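Local structure of cortical-lytic enzyme (Bacillus cereus, 4S3J) at residues A37-A45 / V349-I359; Q322-K330 / P338-V346. The protein hydrolyses partially degraded spore-cortex peptidoglycan as an N-acetylglucosaminidase during germination, recognising the muramic acid delta-lactam that marks this wall. One frame throughout, in Å; residues are numbered along the deposited sequence.

Contact 1 (A37-A45 / V349-I359); sequences AETLVVGQA and VALARKYNVPI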
loop_
_atom_site.group_PDB
_atom_site.type_symbol
_atom_site.label_atom_id
_atom_site.label_comp_id
_atom_site.label_asym_id
_atom_site.label_seq_id
_atom_site.Cartn_x
_atom_site.Cartn_y
_atom_site.Cartn_z
ATOM N N ALA A 37 -18.527 -20.963 -5.212
ATOM C CA ALA A 37 -19.901 -21.231 -4.802
ATOM C C ALA A 37 -20.672 -19.971 -4.403
ATOM O O ALA A 37 -21.891 -20.014 -4.322
ATOM C CB ALA A 37 -19.907 -22.228 -3.652
ATOM N N GLU A 38 -19.984 -18.856 -4.179
ATOM C CA GLU A 38 -20.619 -17.656 -3.645
ATOM C C GLU A 38 -21.169 -16.733 -4.736
ATOM O O GLU A 38 -20.640 -16.661 -5.843
ATOM C CB GLU A 38 -19.609 -16.884 -2.784
ATOM C CG GLU A 38 -19.419 -17.510 -1.404
ATOM C CD GLU A 38 -18.306 -16.882 -0.585
ATOM O OE1 GLU A 38 -17.467 -16.143 -1.141
ATOM O OE2 GLU A 38 -18.259 -17.156 0.628
ATOM N N THR A 39 -22.232 -16.009 -4.402
ATOM C CA THR A 39 -22.802 -15.017 -5.284
ATOM C C THR A 39 -21.871 -13.815 -5.429
ATOM O O THR A 39 -20.997 -13.569 -4.567
ATOM C CB THR A 39 -24.143 -14.542 -4.742
ATOM O OG1 THR A 39 -23.914 -13.985 -3.445
ATOM C CG2 THR A 39 -25.107 -15.711 -4.624
ATOM N N LEU A 40 -22.027 -13.091 -6.536
ATOM C CA LEU A 40 -21.387 -11.794 -6.702
ATOM C C LEU A 40 -22.222 -10.706 -6.033
ATOM O O LEU A 40 -23.455 -10.790 -5.960
ATOM C CB LEU A 40 -21.178 -11.464 -8.183
ATOM C CG LEU A 40 -20.289 -12.420 -8.989
ATOM C CD1 LEU A 40 -20.173 -11.969 -10.432
ATOM C CD2 LEU A 40 -18.892 -12.557 -8.368
ATOM N N VAL A 41 -21.534 -9.669 -5.571
ATOM C CA VAL A 41 -22.156 -8.519 -4.944
ATOM C C VAL A 41 -22.220 -7.349 -5.913
ATOM O O VAL A 41 -21.221 -6.998 -6.523
ATOM C CB VAL A 41 -21.367 -8.117 -3.659
ATOM C CG1 VAL A 41 -21.957 -6.850 -3.025
ATOM C CG2 VAL A 41 -21.367 -9.240 -2.681
ATOM N N VAL A 42 -23.400 -6.753 -6.091
ATOM C CA VAL A 42 -23.533 -5.575 -6.939
ATOM C C VAL A 42 -22.592 -4.482 -6.427
ATOM O O VAL A 42 -22.575 -4.176 -5.227
ATOM C CB VAL A 42 -25.000 -5.064 -6.980
ATOM C CG1 VAL A 42 -25.119 -3.760 -7.761
ATOM C CG2 VAL A 42 -25.870 -6.117 -7.591
ATOM N N GLY A 43 -21.781 -3.917 -7.317
ATOM C CA GLY A 43 -20.808 -2.902 -6.939
ATOM C C GLY A 43 -19.411 -3.427 -6.654
ATOM O O GLY A 43 -18.470 -2.650 -6.493
ATOM N N GLN A 44 -19.269 -4.752 -6.573
ATOM C CA GLN A 44 -17.981 -5.435 -6.434
ATOM C C GLN A 44 -17.150 -5.180 -7.687
ATOM O O GLN A 44 -17.666 -5.154 -8.804
ATOM C CB GLN A 44 -18.222 -6.949 -6.215
ATOM C CG GLN A 44 -17.048 -7.811 -6.069
ATOM C CD GLN A 44 -17.398 -9.269 -5.818
ATOM O OE1 GLN A 44 -18.571 -9.708 -5.794
ATOM N NE2 GLN A 44 -16.373 -10.031 -5.591
ATOM N N ALA A 45 -15.852 -4.949 -7.503
ATOM C CA ALA A 45 -14.952 -4.731 -8.628
ATOM C C ALA A 45 -14.146 -5.974 -8.933
ATOM O O ALA A 45 -13.391 -6.455 -8.072
ATOM C CB ALA A 45 -13.991 -3.578 -8.316
ATOM N N VAL A 349 -16.043 -7.451 1.056
ATOM C CA VAL A 349 -17.049 -7.909 0.089
ATOM C C VAL A 349 -17.913 -8.983 0.744
ATOM O O VAL A 349 -19.126 -9.031 0.546
ATOM C CB VAL A 349 -16.404 -8.447 -1.184
ATOM C CG1 VAL A 349 -17.468 -9.021 -2.143
ATOM C CG2 VAL A 349 -15.628 -7.342 -1.866
ATOM N N ALA A 350 -17.309 -9.839 1.560
ATOM C CA ALA A 350 -18.070 -10.908 2.205
ATOM C C ALA A 350 -19.134 -10.365 3.166
ATOM O O ALA A 350 -20.207 -10.968 3.317
ATOM C CB ALA A 350 -17.120 -11.856 2.926
ATOM N N LEU A 351 -18.856 -9.233 3.823
ATOM C CA LEU A 351 -19.856 -8.590 4.667
ATOM C C LEU A 351 -21.041 -8.068 3.851
ATOM O O LEU A 351 -22.203 -8.218 4.236
ATOM C CB LEU A 351 -19.219 -7.447 5.458
ATOM C CG LEU A 351 -18.281 -7.886 6.580
ATOM C CD1 LEU A 351 -17.470 -6.694 7.009
ATOM C CD2 LEU A 351 -19.029 -8.476 7.790
ATOM N N ALA A 352 -20.759 -7.429 2.724
ATOM C CA ALA A 352 -21.841 -6.912 1.871
ATOM C C ALA A 352 -22.667 -8.077 1.351
ATOM O O ALA A 352 -23.894 -7.994 1.271
ATOM C CB ALA A 352 -21.274 -6.076 0.728
ATOM N N ARG A 353 -22.015 -9.188 1.004
ATOM C CA ARG A 353 -22.743 -10.384 0.565
ATOM C C ARG A 353 -23.656 -10.932 1.681
ATOM O O ARG A 353 -24.849 -11.221 1.484
ATOM C CB ARG A 353 -21.743 -11.452 0.127
ATOM C CG ARG A 353 -22.375 -12.752 -0.363
ATOM C CD ARG A 353 -21.292 -13.760 -0.798
ATOM N NE ARG A 353 -20.540 -13.272 -1.950
ATOM C CZ ARG A 353 -19.291 -12.837 -1.974
ATOM N NH1 ARG A 353 -18.801 -12.385 -3.127
ATOM N NH2 ARG A 353 -18.527 -12.875 -0.901
ATOM N N LYS A 354 -23.091 -11.077 2.868
ATOM C CA LYS A 354 -23.818 -11.685 3.983
ATOM C C LYS A 354 -25.055 -10.885 4.360
ATOM O O LYS A 354 -26.118 -11.450 4.655
ATOM C CB LYS A 354 -22.904 -11.818 5.202
ATOM C CG LYS A 354 -23.565 -12.362 6.449
ATOM C CD LYS A 354 -22.534 -12.603 7.501
ATOM C CE LYS A 354 -23.196 -13.044 8.811
ATOM N NZ LYS A 354 -22.222 -13.106 9.925
ATOM N N TYR A 355 -24.899 -9.563 4.385
ATOM C CA TYR A 355 -25.958 -8.672 4.853
ATOM C C TYR A 355 -26.776 -8.034 3.708
ATOM O O TYR A 355 -27.568 -7.101 3.923
ATOM C CB TYR A 355 -25.351 -7.631 5.791
ATOM C CG TYR A 355 -24.840 -8.294 7.058
ATOM C CD1 TYR A 355 -25.730 -8.782 8.014
ATOM C CD2 TYR A 355 -23.478 -8.442 7.312
ATOM C CE1 TYR A 355 -25.280 -9.396 9.165
ATOM C CE2 TYR A 355 -23.024 -9.056 8.456
ATOM C CZ TYR A 355 -23.930 -9.534 9.383
ATOM O OH TYR A 355 -23.463 -10.139 10.526
ATOM N N ASN A 356 -26.580 -8.565 2.506
ATOM C CA ASN A 356 -27.368 -8.242 1.326
ATOM C C ASN A 356 -27.468 -6.764 0.973
ATOM O O ASN A 356 -28.570 -6.251 0.690
ATOM C CB ASN A 356 -28.802 -8.777 1.498
ATOM C CG ASN A 356 -28.841 -10.269 1.785
ATOM O OD1 ASN A 356 -28.541 -11.087 0.917
ATOM N ND2 ASN A 356 -29.214 -10.627 3.008
ATOM N N VAL A 357 -26.326 -6.099 0.896
ATOM C CA VAL A 357 -26.276 -4.725 0.452
ATOM C C VAL A 357 -25.240 -4.587 -0.672
ATOM O O VAL A 357 -24.289 -5.378 -0.749
ATOM C CB VAL A 357 -25.937 -3.785 1.637
ATOM C CG1 VAL A 357 -27.061 -3.833 2.677
ATOM C CG2 VAL A 357 -24.609 -4.155 2.245
ATOM N N PRO A 358 -25.455 -3.624 -1.574
ATOM C CA PRO A 358 -24.501 -3.352 -2.646
ATOM C C PRO A 358 -23.329 -2.520 -2.158
ATOM O O PRO A 358 -23.426 -1.840 -1.107
ATOM C CB PRO A 358 -25.322 -2.558 -3.662
ATOM C CG PRO A 358 -26.324 -1.831 -2.828
ATOM C CD PRO A 358 -26.655 -2.763 -1.685
ATOM N N ILE A 359 -22.231 -2.605 -2.899
ATOM C CA ILE A 359 -21.057 -1.784 -2.633
ATOM C C ILE A 359 -21.180 -0.507 -3.450
ATOM O O ILE A 359 -21.424 -0.549 -4.660
ATOM C CB ILE A 359 -19.768 -2.533 -2.992
ATOM C CG1 ILE A 359 -19.580 -3.755 -2.081
ATOM C CG2 ILE A 359 -18.558 -1.610 -2.893
ATOM C CD1 ILE A 359 -18.686 -4.796 -2.628
HETATM O O HOH W 1 -18.580 -14.412 1.425
HETATM O O HOH W 2 -15.821 -12.303 -3.320
#
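The guanidinium of Arg353 is sandwiched between residues of 37-45: Glu38 lies over one face, CG2 of Val41 sits over the opposite one, and the carbonyl of Thr39 meets the edge. That carbonyl is gripped side-on by two nitrogens, NE of Arg353 at 2.7 Å from Thr39 O and NH1 at 2.9 Å; the NH1 bond runs nearly along the C=O axis. A bend at chi3 (-64°) turns an otherwise extended arginine chain so that NE and NH1 face this one oxygen. Glu38 forms a salt bridge of charges alone: its carboxylate lies nearly parallel to the guanidinium, 18° between planes, but OE1, 3.4 Å from Arg353 NH2, is well out of the guanidinium plane and no N-H points at it. Water 1 joins the two groups, accepting from NH2 and donating weakly to OE2.

The Gln44 amide stands at 64° to the guanidinium. Its OE1 takes the N-H of Val41 in a straight 3.0 Å bond, which ties the two ends of the type II turn 41-44 together, while CG1 of Val349 packs against Gln44 CD. The Val41 methyls diverge: CG1, anti to the backbone N, heads for Ala352 CB and Ile359 CD1, and CG2, beside that N, packs on Arg353 CB at 3.6 Å. Beyond the helix, Ile359 N donates to Val42 O at 2.8 Å, and the Gly43 CA-H points at Ile359 O.

The contact docks the first LysM domain, through its loop before strand 45-49, onto the glycosidase. Helix 345-354 ends here in a Schellman motif with Asn356 at C-prime; Phe370 of strand 367-373 backs Ala352, and Arg388 of helix 387-400 touches both Ala45 and Ile359.

Contact 2 (Q322-K330 / P338-V346); sequences QNLYGFDWK and PPAKAVSSV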
loop_
_atom_site.group_PDB
_atom_site.type_symbol
_atom_site.label_atom_id
_atom_site.label_comp_id
_atom_site.label_asym_id
_atom_site.label_seq_id
_atom_site.Cartn_x
_atom_site.Cartn_y
_atom_site.Cartn_z
ATOM N N GLN A 322 0.450 2.656 1.245
ATOM C CA GLN A 322 -0.878 2.215 0.845
ATOM C C GLN A 322 -1.406 1.137 1.776
ATOM O O GLN A 322 -0.804 0.082 1.905
ATOM C CB GLN A 322 -0.846 1.687 -0.583
ATOM C CG GLN A 322 -2.199 1.211 -1.089
ATOM C CD GLN A 322 -3.226 2.339 -1.160
ATOM O OE1 GLN A 322 -2.951 3.415 -1.700
ATOM N NE2 GLN A 322 -4.412 2.097 -0.604
ATOM N N ASN A 323 -2.563 1.395 2.373
ATOM C CA ASN A 323 -3.256 0.412 3.191
ATOM C C ASN A 323 -3.884 -0.663 2.321
ATOM O O ASN A 323 -4.420 -0.358 1.242
ATOM C CB ASN A 323 -4.348 1.096 4.022
ATOM C CG ASN A 323 -5.311 1.885 3.159
ATOM O OD1 ASN A 323 -4.925 2.896 2.542
ATOM N ND2 ASN A 323 -6.552 1.407 3.050
ATOM N N LEU A 324 -3.837 -1.905 2.789
ATOM C CA LEU A 324 -4.613 -2.971 2.153
ATOM C C LEU A 324 -5.903 -3.248 2.943
ATOM O O LEU A 324 -6.822 -3.916 2.434
ATOM C CB LEU A 324 -3.761 -4.239 2.024
ATOM C CG LEU A 324 -2.613 -4.148 1.001
ATOM C CD1 LEU A 324 -1.740 -5.402 1.096
ATOM C CD2 LEU A 324 -3.169 -3.992 -0.381
ATOM N N TYR A 325 -5.981 -2.709 4.157
ATOM C CA TYR A 325 -7.131 -2.915 5.032
ATOM C C TYR A 325 -8.199 -1.843 4.859
ATOM O O TYR A 325 -7.912 -0.717 4.439
ATOM C CB TYR A 325 -6.679 -2.930 6.505
ATOM C CG TYR A 325 -5.910 -1.673 6.876
ATOM C CD1 TYR A 325 -4.527 -1.588 6.681
ATOM C CD2 TYR A 325 -6.561 -0.553 7.402
ATOM C CE1 TYR A 325 -3.831 -0.434 6.986
ATOM C CE2 TYR A 325 -5.852 0.609 7.722
ATOM C CZ TYR A 325 -4.496 0.654 7.509
ATOM O OH TYR A 325 -3.811 1.795 7.794
ATOM N N GLY A 326 -9.438 -2.211 5.200
ATOM C CA GLY A 326 -10.499 -1.258 5.444
ATOM C C GLY A 326 -10.923 -1.407 6.899
ATOM O O GLY A 326 -10.296 -2.167 7.656
ATOM N N PHE A 327 -11.989 -0.702 7.291
ATOM C CA PHE A 327 -12.556 -0.842 8.638
ATOM C C PHE A 327 -14.068 -0.988 8.575
ATOM O O PHE A 327 -14.721 -0.449 7.675
ATOM C CB PHE A 327 -12.223 0.358 9.522
ATOM C CG PHE A 327 -10.771 0.440 9.929
ATOM C CD1 PHE A 327 -10.223 -0.492 10.791
ATOM C CD2 PHE A 327 -9.982 1.444 9.437
ATOM C CE1 PHE A 327 -8.874 -0.412 11.168
ATOM C CE2 PHE A 327 -8.642 1.540 9.798
ATOM C CZ PHE A 327 -8.093 0.600 10.666
ATOM N N ASP A 328 -14.587 -1.722 9.550
ATOM C CA ASP A 328 -16.010 -1.893 9.788
ATOM C C ASP A 328 -16.300 -1.180 11.108
ATOM O O ASP A 328 -15.803 -1.600 12.156
ATOM C CB ASP A 328 -16.354 -3.387 9.839
ATOM C CG ASP A 328 -17.824 -3.659 10.127
ATOM O OD1 ASP A 328 -18.497 -2.818 10.765
ATOM O OD2 ASP A 328 -18.293 -4.745 9.738
ATOM N N TRP A 329 -17.006 -0.059 11.041
ATOM C CA TRP A 329 -17.414 0.735 12.197
ATOM C C TRP A 329 -18.863 0.468 12.586
ATOM O O TRP A 329 -19.727 0.450 11.724
ATOM C CB TRP A 329 -17.300 2.223 11.889
ATOM C CG TRP A 329 -15.943 2.835 11.756
ATOM C CD1 TRP A 329 -15.229 3.431 12.755
ATOM C CD2 TRP A 329 -15.166 2.998 10.553
ATOM N NE1 TRP A 329 -14.047 3.924 12.259
ATOM C CE2 TRP A 329 -13.984 3.683 10.912
ATOM C CE3 TRP A 329 -15.351 2.633 9.214
ATOM C CZ2 TRP A 329 -12.989 4.004 9.991
ATOM C CZ3 TRP A 329 -14.351 2.961 8.290
ATOM C CH2 TRP A 329 -13.197 3.650 8.688
ATOM N N LYS A 330 -19.139 0.319 13.873
ATOM C CA LYS A 330 -20.515 0.325 14.366
ATOM C C LYS A 330 -20.962 1.757 14.593
ATOM O O LYS A 330 -20.175 2.596 15.039
ATOM C CB LYS A 330 -20.639 -0.488 15.658
ATOM C CG LYS A 330 -20.463 -1.975 15.444
ATOM C CD LYS A 330 -20.524 -2.699 16.764
ATOM C CE LYS A 330 -20.263 -4.163 16.602
ATOM N NZ LYS A 330 -20.246 -4.825 17.938
ATOM N N PRO A 338 -16.052 0.724 20.856
ATOM C CA PRO A 338 -14.953 -0.184 20.538
ATOM C C PRO A 338 -14.242 0.244 19.267
ATOM O O PRO A 338 -14.827 0.962 18.446
ATOM C CB PRO A 338 -15.653 -1.523 20.354
ATOM C CG PRO A 338 -16.996 -1.160 19.849
ATOM C CD PRO A 338 -17.361 0.098 20.588
ATOM N N PRO A 339 -12.987 -0.169 19.106
ATOM C CA PRO A 339 -12.292 0.181 17.870
ATOM C C PRO A 339 -12.970 -0.477 16.670
ATOM O O PRO A 339 -13.578 -1.544 16.808
ATOM C CB PRO A 339 -10.882 -0.382 18.085
ATOM C CG PRO A 339 -11.049 -1.459 19.130
ATOM C CD PRO A 339 -12.153 -0.978 20.018
ATOM N N ALA A 340 -12.858 0.153 15.518
ATOM C CA ALA A 340 -13.368 -0.429 14.288
ATOM C C ALA A 340 -12.619 -1.722 14.021
ATOM O O ALA A 340 -11.472 -1.864 14.426
ATOM C CB ALA A 340 -13.199 0.552 13.138
ATOM N N LYS A 341 -13.264 -2.646 13.320
ATOM C CA LYS A 341 -12.651 -3.939 12.982
ATOM C C LYS A 341 -11.967 -3.835 11.636
ATOM O O LYS A 341 -12.582 -3.404 10.656
ATOM C CB LYS A 341 -13.718 -5.026 12.949
ATOM C CG LYS A 341 -13.215 -6.429 12.677
ATOM C CD LYS A 341 -14.347 -7.438 12.841
ATOM C CE LYS A 341 -14.081 -8.733 12.076
ATOM N NZ LYS A 341 -14.981 -9.846 12.514
ATOM N N ALA A 342 -10.689 -4.208 11.566
ATOM C CA ALA A 342 -9.980 -4.173 10.291
ATOM C C ALA A 342 -10.447 -5.313 9.436
ATOM O O ALA A 342 -10.625 -6.436 9.926
ATOM C CB ALA A 342 -8.470 -4.264 10.508
ATOM N N VAL A 343 -10.631 -5.024 8.152
ATOM C CA VAL A 343 -11.041 -6.034 7.192
ATOM C C VAL A 343 -10.175 -6.012 5.939
ATOM O O VAL A 343 -9.794 -4.954 5.423
ATOM C CB VAL A 343 -12.527 -5.838 6.772
ATOM C CG1 VAL A 343 -13.457 -6.160 7.932
ATOM C CG2 VAL A 343 -12.771 -4.428 6.263
ATOM N N SER A 344 -9.925 -7.202 5.407
ATOM C CA SER A 344 -9.340 -7.333 4.081
ATOM C C SER A 344 -10.369 -6.952 3.004
ATOM O O SER A 344 -11.559 -6.856 3.289
ATOM C CB SER A 344 -8.862 -8.755 3.864
ATOM O OG SER A 344 -9.975 -9.616 3.720
ATOM N N SER A 345 -9.912 -6.793 1.768
ATOM C CA SER A 345 -10.810 -6.464 0.656
ATOM C C SER A 345 -11.811 -7.596 0.479
ATOM O O SER A 345 -13.015 -7.358 0.283
ATOM C CB SER A 345 -9.968 -6.218 -0.606
ATOM O OG SER A 345 -10.754 -5.782 -1.718
ATOM N N VAL A 346 -11.314 -8.830 0.556
ATOM C CA VAL A 346 -12.172 -10.013 0.392
ATOM C C VAL A 346 -13.193 -10.081 1.524
ATOM O O VAL A 346 -14.376 -10.374 1.290
ATOM C CB VAL A 346 -11.308 -11.292 0.326
ATOM C CG1 VAL A 346 -12.148 -12.545 0.401
ATOM C CG2 VAL A 346 -10.441 -11.279 -0.942
HETATM O O HOH W 3 -7.065 -6.427 1.667
HETATM O O HOH W 4 -17.012 0.167 15.855
#
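With CG anti to the carbonyl carbon in both Phe327 (chi1 -71°) and Trp329 (chi1 -71°), the two rings swing back beside their own backbone nitrogens, and Ala340, just before strand 341-343, reaches both residues. Its CB lies over the five-membered ring of Trp329 in a CH-pi contact, 3.6 Å from the centroid and 14° off the normal. The same methyl is 3.8 Å from Phe327 CB, which itself rests over the indole near its rim. Farther along, Phe327 presents CE1 to the CB of Ala342, and Lys341 O approaches the edge of the phenyl ring.

Strands 326-330 and 341-343 form an antiparallel beta hairpin. Gly326 and Val343 are a hydrogen-bonded pair: Gly326 N reaches Val343 O at 2.8 Å, and Val343 N returns a bond to Gly326 O. Asp328 and Lys341 make the next such pair, with Asp328 N 2.8 Å from Lys341 O. Phe327 faces Ala342 between them as a non-hydrogen-bonded pair, its CA-H directed at Lys341 O. CG2 of Val343 lies against the Gly326 backbone.

Where the strands part, water 3 accepts from Ser345 N and lies 2.6 Å from Leu324 O; Ser344 N-caps helix 345-354 through Ala347 N. Tyr325 bonds Asp285, and its side chain lies about 11 Å from that of Glu220, the likely proton donor, so the base of the hairpin is near the active site.

Main-chain bonds thus fix the register, while Phe327, Trp329, Ala340 and Ala342 add methyl-to-ring contacts. The Asp328 carboxylate is held by Tyr372 and His380 rather than by Lys341, which would probably favour its charged form.

From the N terminus, the chain passes through the loop 37-45 of the first LysM domain and returns to it some 300 residues later at 349-359. Contact 1 therefore closes a very long loop, which takes in the second LysM domain and much of the TIM barrel. Contact 2 closes a short hairpin loop, 331-337, and falls wholly within that larger span. Helix 345-354 links them: it starts at the end of the hairpin and runs to the LysM docking site. The contact centres are about 16 Å apart; Leu351, on the same helix as Arg353, packs its CD1 3.5 Å from Asp328 OD2. Together they tie the first LysM module to the hairpin of the glycosidase by way of helix 345-354 and the loop after it.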